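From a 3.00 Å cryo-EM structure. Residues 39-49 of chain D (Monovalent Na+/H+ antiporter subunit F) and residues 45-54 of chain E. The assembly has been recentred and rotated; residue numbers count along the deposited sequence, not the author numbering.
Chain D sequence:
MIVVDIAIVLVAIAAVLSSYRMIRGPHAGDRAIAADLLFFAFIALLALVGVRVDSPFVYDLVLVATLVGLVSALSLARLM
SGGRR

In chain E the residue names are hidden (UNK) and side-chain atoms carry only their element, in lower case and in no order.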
# COMPACT_ATOMS: atom_id res chain seq x y z
N PHE D 39 -33.64 -21.49 11.49
CA PHE D 39 -33.36 -20.58 12.59
C PHE D 39 -34.04 -21.05 13.87
O PHE D 39 -33.44 -21.03 14.95
CB PHE D 39 -33.81 -19.16 12.25
CG PHE D 39 -33.13 -18.58 11.05
CD1 PHE D 39 -31.85 -18.97 10.70
CD2 PHE D 39 -33.78 -17.63 10.27
CE1 PHE D 39 -31.23 -18.43 9.59
CE2 PHE D 39 -33.16 -17.10 9.16
CZ PHE D 39 -31.88 -17.49 8.82
N PHE D 40 -35.28 -21.52 13.75
CA PHE D 40 -35.97 -22.00 14.94
C PHE D 40 -35.34 -23.30 15.45
O PHE D 40 -35.21 -23.50 16.67
CB PHE D 40 -37.46 -22.17 14.65
CG PHE D 40 -38.22 -20.88 14.64
CD1 PHE D 40 -38.05 -19.96 13.62
CD2 PHE D 40 -39.10 -20.57 15.66
CE1 PHE D 40 -38.74 -18.77 13.62
CE2 PHE D 40 -39.79 -19.38 15.66
CZ PHE D 40 -39.61 -18.48 14.64
N ALA D 41 -34.92 -24.17 14.54
CA ALA D 41 -34.20 -25.38 14.96
C ALA D 41 -32.87 -25.04 15.62
O ALA D 41 -32.43 -25.74 16.53
CB ALA D 41 -33.98 -26.30 13.76
N PHE D 42 -32.22 -23.96 15.18
CA PHE D 42 -30.97 -23.54 15.81
C PHE D 42 -31.20 -22.98 17.20
O PHE D 42 -30.37 -23.18 18.09
CB PHE D 42 -30.25 -22.52 14.94
CG PHE D 42 -29.28 -23.13 13.97
CD1 PHE D 42 -28.12 -23.73 14.42
CD2 PHE D 42 -29.52 -23.09 12.61
CE1 PHE D 42 -27.23 -24.29 13.53
CE2 PHE D 42 -28.63 -23.65 11.72
CZ PHE D 42 -27.48 -24.25 12.18
N ILE D 43 -32.32 -22.28 17.41
CA ILE D 43 -32.66 -21.86 18.77
C ILE D 43 -32.91 -23.09 19.65
O ILE D 43 -32.46 -23.14 20.81
CB ILE D 43 -33.88 -20.92 18.75
CG1 ILE D 43 -33.62 -19.73 17.84
CG2 ILE D 43 -34.20 -20.45 20.16
CD1 ILE D 43 -34.78 -18.78 17.75
N ALA D 44 -33.62 -24.08 19.11
CA ALA D 44 -33.83 -25.32 19.86
C ALA D 44 -32.50 -25.99 20.20
O ALA D 44 -32.32 -26.50 21.31
CB ALA D 44 -34.71 -26.27 19.06
N LEU D 45 -31.57 -26.00 19.25
CA LEU D 45 -30.27 -26.60 19.51
C LEU D 45 -29.48 -25.81 20.54
O LEU D 45 -28.77 -26.40 21.36
CB LEU D 45 -29.47 -26.72 18.21
CG LEU D 45 -29.60 -28.06 17.49
CD1 LEU D 45 -28.44 -28.24 16.54
CD2 LEU D 45 -29.64 -29.19 18.50
N LEU D 46 -29.60 -24.49 20.52
CA LEU D 46 -28.99 -23.67 21.57
C LEU D 46 -29.49 -24.09 22.94
O LEU D 46 -28.71 -24.32 23.86
CB LEU D 46 -29.27 -22.19 21.32
CG LEU D 46 -28.36 -21.44 20.36
CD1 LEU D 46 -28.73 -19.97 20.31
CD2 LEU D 46 -26.91 -21.61 20.78
N ALA D 47 -30.81 -24.21 23.08
CA ALA D 47 -31.39 -24.61 24.36
C ALA D 47 -30.90 -25.99 24.79
O ALA D 47 -30.45 -26.19 25.92
CB ALA D 47 -32.91 -24.58 24.28
N LEU D 48 -30.99 -26.97 23.88
CA LEU D 48 -30.63 -28.33 24.24
C LEU D 48 -29.14 -28.47 24.55
O LEU D 48 -28.75 -29.21 25.45
CB LEU D 48 -31.04 -29.28 23.12
CG LEU D 48 -32.55 -29.39 22.90
CD1 LEU D 48 -32.86 -30.35 21.77
CD2 LEU D 48 -33.23 -29.83 24.18
N VAL D 49 -28.29 -27.75 23.81
CA VAL D 49 -26.86 -27.78 24.08
C VAL D 49 -26.57 -27.14 25.43
O VAL D 49 -25.82 -27.69 26.24
CB VAL D 49 -26.09 -27.09 22.94
CG1 VAL D 49 -24.78 -26.52 23.45
CG2 VAL D 49 -25.84 -28.07 21.82
N UNK E 45 -45.28 -25.72 13.13
CA UNK E 45 -44.22 -26.59 13.62
C UNK E 45 -43.11 -25.80 14.29
O UNK E 45 -42.75 -26.07 15.44
c UNK E 45 -43.66 -27.43 12.47
N UNK E 46 -42.55 -24.81 13.59
CA UNK E 46 -41.44 -24.04 14.15
C UNK E 46 -41.83 -23.31 15.42
O UNK E 46 -40.95 -22.97 16.22
c UNK E 46 -40.93 -23.04 13.11
N UNK E 47 -43.11 -23.06 15.64
CA UNK E 47 -43.55 -22.44 16.87
C UNK E 47 -43.74 -23.44 17.99
O UNK E 47 -43.12 -23.31 19.05
N UNK E 48 -44.59 -24.44 17.77
CA UNK E 48 -44.89 -25.41 18.81
C UNK E 48 -43.65 -26.18 19.23
O UNK E 48 -43.36 -26.30 20.43
c UNK E 48 -45.99 -26.37 18.35
c UNK E 48 -47.37 -25.75 18.09
c UNK E 48 -48.30 -26.80 17.50
c UNK E 48 -47.97 -25.16 19.35
N UNK E 49 -42.93 -26.76 18.27
CA UNK E 49 -41.75 -27.54 18.61
C UNK E 49 -40.73 -26.74 19.39
O UNK E 49 -40.17 -27.22 20.38
N UNK E 50 -40.50 -25.49 18.99
CA UNK E 50 -39.49 -24.69 19.67
C UNK E 50 -39.95 -24.27 21.06
O UNK E 50 -39.15 -24.25 22.00
c UNK E 50 -36.86 -23.49 19.89
c UNK E 50 -39.13 -23.46 18.83
c UNK E 50 -38.00 -22.61 19.42
c UNK E 50 -37.49 -21.60 18.42
N UNK E 51 -41.23 -23.93 21.22
CA UNK E 51 -41.73 -23.61 22.56
C UNK E 51 -41.62 -24.82 23.47
O UNK E 51 -41.24 -24.71 24.64
c UNK E 51 -43.17 -23.08 22.48
c UNK E 51 -43.82 -23.09 23.85
c UNK E 51 -43.18 -21.68 21.90
N UNK E 52 -41.92 -26.01 22.93
CA UNK E 52 -41.80 -27.23 23.72
C UNK E 52 -40.36 -27.47 24.14
O UNK E 52 -40.08 -27.81 25.29
c UNK E 52 -42.33 -28.42 22.92
c UNK E 52 -45.58 -29.48 24.52
c UNK E 52 -43.79 -28.69 23.13
c UNK E 52 -44.24 -29.24 24.32
c UNK E 52 -44.71 -28.40 22.15
c UNK E 52 -46.05 -28.64 22.34
c UNK E 52 -46.48 -29.18 23.52
N UNK E 53 -39.42 -27.31 23.20
CA UNK E 53 -38.01 -27.53 23.52
C UNK E 53 -37.54 -26.52 24.55
O UNK E 53 -36.80 -26.87 25.48
c UNK E 53 -37.16 -27.48 22.24
c UNK E 53 -37.55 -28.60 21.31
c UNK E 53 -35.69 -27.60 22.59
N UNK E 54 -37.96 -25.26 24.43
CA UNK E 54 -37.54 -24.24 25.38
C UNK E 54 -38.05 -24.57 26.77
O UNK E 54 -37.30 -24.53 27.76
c UNK E 54 -38.02 -22.85 24.92
c UNK E 54 -37.90 -21.84 26.05
c UNK E 54 -35.73 -22.47 23.90
c UNK E 54 -37.21 -22.38 23.71

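Position 45 carries one side-chain carbon and nothing beyond it, and makes no contact with this stretch of chain D; the single carbon defines alanine, Ala E45. Position 46 also ends at a single carbon, but here the CA-to-CB bond points toward chain D. That CB sits 4.2 Å from the centroid of the Phe D40 ring and 28° off the ring normal, a CH-pi contact over one face, with CB 3.8 Å from Phe D40 CG. One carbon again means alanine, and the backbone O of Ala E46 comes within 3.1 Å of Phe D40 CD2.

Position 47 has no side-chain atoms and is therefore glycine; a CB on Gly E47 would point away from chain D. At position 48 four carbons fork at the second, with no contact to this stretch of chain D; the pattern is that of leucine, Leu E48. Position 49 is bare as well, hence glycine. An ideal CB on Gly E49 would lie 3.2 Å from Ala E45 O, within its own helix.

Position 50 repeats the four carbons forked at the second; its CA-to-CB bond points toward chain D, its side chain meeting Phe D40, Ile D43 and Ala D44. It is leucine, with chi1 t and chi2 p. Leu E50 CD2 lies 3.4 Å from Phe D40 CD2 and 3.7 Å from Ile D43 CB, whereas Leu E50 CD1 is 3.6 Å from Ala D44 CB; both methyls pack against Ile D43.

Position 51 shows one carbon bearing two more and touches nothing in this stretch of chain D; the fork is valine, Val E51. Position 52 has one carbon followed by a six-carbon ring without oxygen, likewise out of this stretch's reach, so it is phenylalanine, Phe E52. Position 53 has the same three-carbon fork; its CA-to-CB bond points toward chain D, and the side chain touches Ala D44, Ala D47 and Leu D48. This is valine, and Val E53 CG1 approaches Leu D48 CG to 3.6 Å and Ala D44 CB to 3.9 Å. Position 54 has four carbons forked at the first, one arm two carbons long. Its CA-to-CB bond points sideways, but the end of the longer arm comes nearer and touches Ala D47. It is isoleucine, with Ile E54 CD1 3.5 Å from Ala D47 CB.

The two helices run nearly parallel, 11° apart, with axes 9.2 Å at closest approach. No hydrogen bond crosses between them; the side-chain contacts are apolar, and 412 Å² is buried in all, some of it by backbone atoms. Leu E50 contributes the largest share, 84 Å². The small side chain of Ala D44 accompanies a close backbone approach, its CA lying 5.7 Å from Leu E50 CA.

Chain E (45-54) AAGLGLVFVI
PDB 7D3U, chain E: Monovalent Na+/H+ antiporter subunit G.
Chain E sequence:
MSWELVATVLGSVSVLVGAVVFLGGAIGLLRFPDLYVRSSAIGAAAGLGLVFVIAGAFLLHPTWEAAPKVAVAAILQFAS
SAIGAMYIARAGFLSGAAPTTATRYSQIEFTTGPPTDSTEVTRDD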